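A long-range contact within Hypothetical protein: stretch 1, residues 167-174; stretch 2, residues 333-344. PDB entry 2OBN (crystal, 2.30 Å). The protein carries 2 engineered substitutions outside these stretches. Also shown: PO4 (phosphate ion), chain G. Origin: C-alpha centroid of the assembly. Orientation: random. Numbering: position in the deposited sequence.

Stretch 1 (167-174) MSTSLELH
Stretch 2 (333-344) DVVRFGADVLLD

Leu-173 forms the apolar centre of the contact: its CA-to-CB bond points sideways, but the m,t rotamer (chi1 -73°, chi2 162°) carries CD2 among Ala-339, Leu-342 and Leu-343. Leu-173 CD2 lies 3.9 Å from Ala-339 CB, 3.9 Å from Leu-342 CB and 4.3 Å from Leu-343 CB, all van der Waals distances. The CA-to-CB bond of Ala-339 points toward stretch 1, and here the backbones are close, with Leu-173 CA 5.6 Å from Ala-339 CA; Ala-339 CB also sits 3.7 Å from Glu-172 O. One helical turn earlier, Thr-169 CA lies 6.4 Å from Val-334 CA, so the register ascends in both stretches. Val-334 (chi1 -53°, m) directs CG2 to within 3.8 Å of Glu-172 CB and 3.9 Å of Thr-169 CA.

Stretch 1 is helical throughout, with hydrogen bonds such as Leu-173 N to Thr-169 O (2.9 Å). Stretch 2 is broken: a weakly bonded helical turn near 334-337, then Gly-338 at phi/psi 103/156, where a CB would jam against the preceding carbonyl O, then Ala-339 at -96/-5 and a helix running on through Asp-344. Leu-343 N donates a hydrogen bond to Ala-339 O at 2.9 Å. Asp-333 (chi1 t) caps the first turn, its OD1 accepting from Arg-336 N at 3.1 Å and, weakly, from Val-335 N at 3.2 Å.

Toward the edge, Val-335 (chi1 170°, t) places CG2 4.0 Å from Ser-168 CB and 4.1 Å from Glu-172 CG, so the aliphatic part of the glutamate joins the apolar packing. No direct hydrogen bond crosses the contact. Instead, with Glu-172 at chi1 -66° and chi2 -72°, one water donates to Glu-172 OE2 (2.7 Å) and to Val-335 O (2.9 Å), bridging two acceptors. Beyond the contact, Met-167 N, a selenomethionine amide, donates to phosphate O2 at 2.9 Å.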

# COMPACT_ATOMS: atom_id res chain seq x y z
N MSE B 167 -11.64 -12.77 -7.89
CA MSE B 167 -12.08 -13.61 -6.77
C MSE B 167 -12.78 -14.85 -7.30
O MSE B 167 -12.53 -15.96 -6.82
CB MSE B 167 -13.02 -12.87 -5.83
CG MSE B 167 -13.25 -13.63 -4.52
SE MSE B 167 -14.54 -12.81 -3.32
CE MSE B 167 -16.07 -13.30 -4.27
N SER B 168 -13.67 -14.65 -8.26
CA SER B 168 -14.35 -15.76 -8.90
C SER B 168 -13.37 -16.80 -9.44
O SER B 168 -13.58 -18.01 -9.25
CB SER B 168 -15.24 -15.24 -10.04
OG SER B 168 -16.21 -14.37 -9.51
N THR B 169 -12.32 -16.33 -10.11
CA THR B 169 -11.27 -17.17 -10.67
C THR B 169 -10.50 -17.94 -9.61
O THR B 169 -10.23 -19.14 -9.76
CB THR B 169 -10.30 -16.30 -11.49
OG1 THR B 169 -11.03 -15.65 -12.52
CG2 THR B 169 -9.21 -17.11 -12.12
N SER B 170 -10.13 -17.26 -8.53
CA SER B 170 -9.41 -17.92 -7.43
C SER B 170 -10.28 -19.00 -6.82
O SER B 170 -9.79 -20.07 -6.51
CB SER B 170 -8.99 -16.92 -6.34
OG SER B 170 -8.03 -16.00 -6.81
N LEU B 171 -11.57 -18.71 -6.66
CA LEU B 171 -12.51 -19.66 -6.09
C LEU B 171 -12.73 -20.86 -7.01
O LEU B 171 -12.67 -22.00 -6.56
CB LEU B 171 -13.86 -18.99 -5.80
CG LEU B 171 -13.97 -18.05 -4.59
CD1 LEU B 171 -15.32 -17.34 -4.60
CD2 LEU B 171 -13.75 -18.80 -3.29
N GLU B 172 -12.99 -20.61 -8.29
CA GLU B 172 -13.17 -21.70 -9.25
C GLU B 172 -11.91 -22.56 -9.32
O GLU B 172 -12.02 -23.77 -9.41
CB GLU B 172 -13.51 -21.17 -10.65
CG GLU B 172 -14.87 -20.45 -10.79
CD GLU B 172 -16.09 -21.37 -10.71
OE1 GLU B 172 -15.91 -22.58 -10.49
OE2 GLU B 172 -17.23 -20.88 -10.86
N LEU B 173 -10.73 -21.93 -9.30
CA LEU B 173 -9.46 -22.69 -9.31
C LEU B 173 -9.29 -23.53 -8.06
O LEU B 173 -8.74 -24.61 -8.12
CB LEU B 173 -8.24 -21.77 -9.52
CG LEU B 173 -8.09 -21.23 -10.95
CD1 LEU B 173 -7.18 -20.02 -11.01
CD2 LEU B 173 -7.60 -22.31 -11.92
N HIS B 174 -9.78 -23.01 -6.93
CA HIS B 174 -9.75 -23.73 -5.66
C HIS B 174 -10.70 -24.94 -5.67
O HIS B 174 -10.34 -26.03 -5.18
CB HIS B 174 -10.10 -22.78 -4.49
CG HIS B 174 -10.56 -23.49 -3.26
ND1 HIS B 174 -9.74 -24.30 -2.51
CD2 HIS B 174 -11.77 -23.50 -2.64
CE1 HIS B 174 -10.42 -24.80 -1.49
NE2 HIS B 174 -11.66 -24.33 -1.55
N ASP B 333 -12.74 -19.04 -19.92
CA ASP B 333 -13.60 -18.38 -18.94
C ASP B 333 -13.86 -19.50 -17.92
O ASP B 333 -14.61 -20.44 -18.21
CB ASP B 333 -14.88 -17.87 -19.61
CG ASP B 333 -15.75 -17.09 -18.65
OD1 ASP B 333 -15.70 -17.38 -17.44
OD2 ASP B 333 -16.50 -16.21 -19.11
N VAL B 334 -13.24 -19.41 -16.75
CA VAL B 334 -13.34 -20.49 -15.75
C VAL B 334 -14.72 -20.63 -15.09
O VAL B 334 -15.10 -21.71 -14.63
CB VAL B 334 -12.24 -20.38 -14.66
CG1 VAL B 334 -10.86 -20.31 -15.31
CG2 VAL B 334 -12.46 -19.18 -13.74
N VAL B 335 -15.45 -19.53 -15.05
CA VAL B 335 -16.80 -19.50 -14.49
C VAL B 335 -17.72 -20.18 -15.49
O VAL B 335 -18.52 -21.06 -15.15
CB VAL B 335 -17.26 -18.04 -14.24
CG1 VAL B 335 -18.75 -17.96 -13.89
CG2 VAL B 335 -16.41 -17.41 -13.13
N ARG B 336 -17.56 -19.79 -16.75
CA ARG B 336 -18.42 -20.26 -17.83
C ARG B 336 -18.15 -21.67 -18.34
O ARG B 336 -19.09 -22.42 -18.61
CB ARG B 336 -18.30 -19.28 -18.99
CG ARG B 336 -19.29 -19.45 -20.09
CD ARG B 336 -19.33 -18.18 -20.92
NE ARG B 336 -20.52 -18.12 -21.74
CZ ARG B 336 -20.91 -17.05 -22.44
NH1 ARG B 336 -20.19 -15.93 -22.42
NH2 ARG B 336 -22.02 -17.12 -23.15
N PHE B 337 -16.87 -22.02 -18.48
CA PHE B 337 -16.49 -23.32 -19.05
C PHE B 337 -15.71 -24.26 -18.13
O PHE B 337 -15.38 -25.37 -18.55
CB PHE B 337 -15.70 -23.09 -20.33
CG PHE B 337 -16.41 -22.25 -21.35
CD1 PHE B 337 -17.52 -22.74 -22.03
CD2 PHE B 337 -15.95 -20.97 -21.65
CE1 PHE B 337 -18.17 -21.97 -22.98
CE2 PHE B 337 -16.60 -20.18 -22.61
CZ PHE B 337 -17.71 -20.68 -23.28
N GLY B 338 -15.40 -23.84 -16.91
CA GLY B 338 -14.63 -24.66 -15.98
C GLY B 338 -13.18 -24.20 -15.85
O GLY B 338 -12.63 -23.60 -16.76
N ALA B 339 -12.55 -24.53 -14.73
CA ALA B 339 -11.20 -24.08 -14.45
C ALA B 339 -10.07 -25.05 -14.80
O ALA B 339 -8.90 -24.67 -14.66
CB ALA B 339 -11.10 -23.71 -12.97
N ASP B 340 -10.39 -26.27 -15.25
CA ASP B 340 -9.33 -27.29 -15.47
C ASP B 340 -8.20 -26.88 -16.42
O ASP B 340 -7.04 -27.21 -16.19
CB ASP B 340 -9.92 -28.65 -15.89
CG ASP B 340 -10.53 -29.43 -14.71
OD1 ASP B 340 -10.15 -29.22 -13.55
OD2 ASP B 340 -11.39 -30.29 -14.96
N VAL B 341 -8.56 -26.17 -17.49
CA VAL B 341 -7.57 -25.67 -18.45
C VAL B 341 -6.50 -24.81 -17.75
O VAL B 341 -5.32 -24.93 -18.06
CB VAL B 341 -8.28 -24.88 -19.59
CG1 VAL B 341 -7.32 -24.03 -20.40
CG2 VAL B 341 -9.04 -25.87 -20.50
N LEU B 342 -6.89 -23.97 -16.79
CA LEU B 342 -5.93 -23.13 -16.07
C LEU B 342 -5.29 -23.83 -14.86
O LEU B 342 -4.16 -23.52 -14.48
CB LEU B 342 -6.55 -21.79 -15.68
CG LEU B 342 -7.10 -20.97 -16.84
CD1 LEU B 342 -7.69 -19.66 -16.33
CD2 LEU B 342 -6.05 -20.70 -17.92
N LEU B 343 -6.00 -24.79 -14.25
CA LEU B 343 -5.43 -25.55 -13.14
C LEU B 343 -4.29 -26.40 -13.68
O LEU B 343 -3.23 -26.47 -13.06
CB LEU B 343 -6.47 -26.44 -12.45
CG LEU B 343 -5.90 -27.29 -11.30
CD1 LEU B 343 -5.24 -26.43 -10.22
CD2 LEU B 343 -7.00 -28.14 -10.71
N ASP B 344 -4.49 -27.02 -14.84
CA ASP B 344 -3.42 -27.78 -15.50
C ASP B 344 -2.22 -26.88 -15.76
O ASP B 344 -1.09 -27.29 -15.54
CB ASP B 344 -3.91 -28.39 -16.82
CG ASP B 344 -4.95 -29.49 -16.62
OD1 ASP B 344 -5.05 -30.00 -15.50
OD2 ASP B 344 -5.65 -29.87 -17.60
P PO4 G . -12.65 -8.80 -8.60
O1 PO4 G . -12.71 -7.48 -7.86
O2 PO4 G . -12.14 -9.88 -7.66
O3 PO4 G . -14.02 -9.22 -9.04
O4 PO4 G . -11.74 -8.73 -9.80
O HOH W 1 -19.26 -21.70 -12.42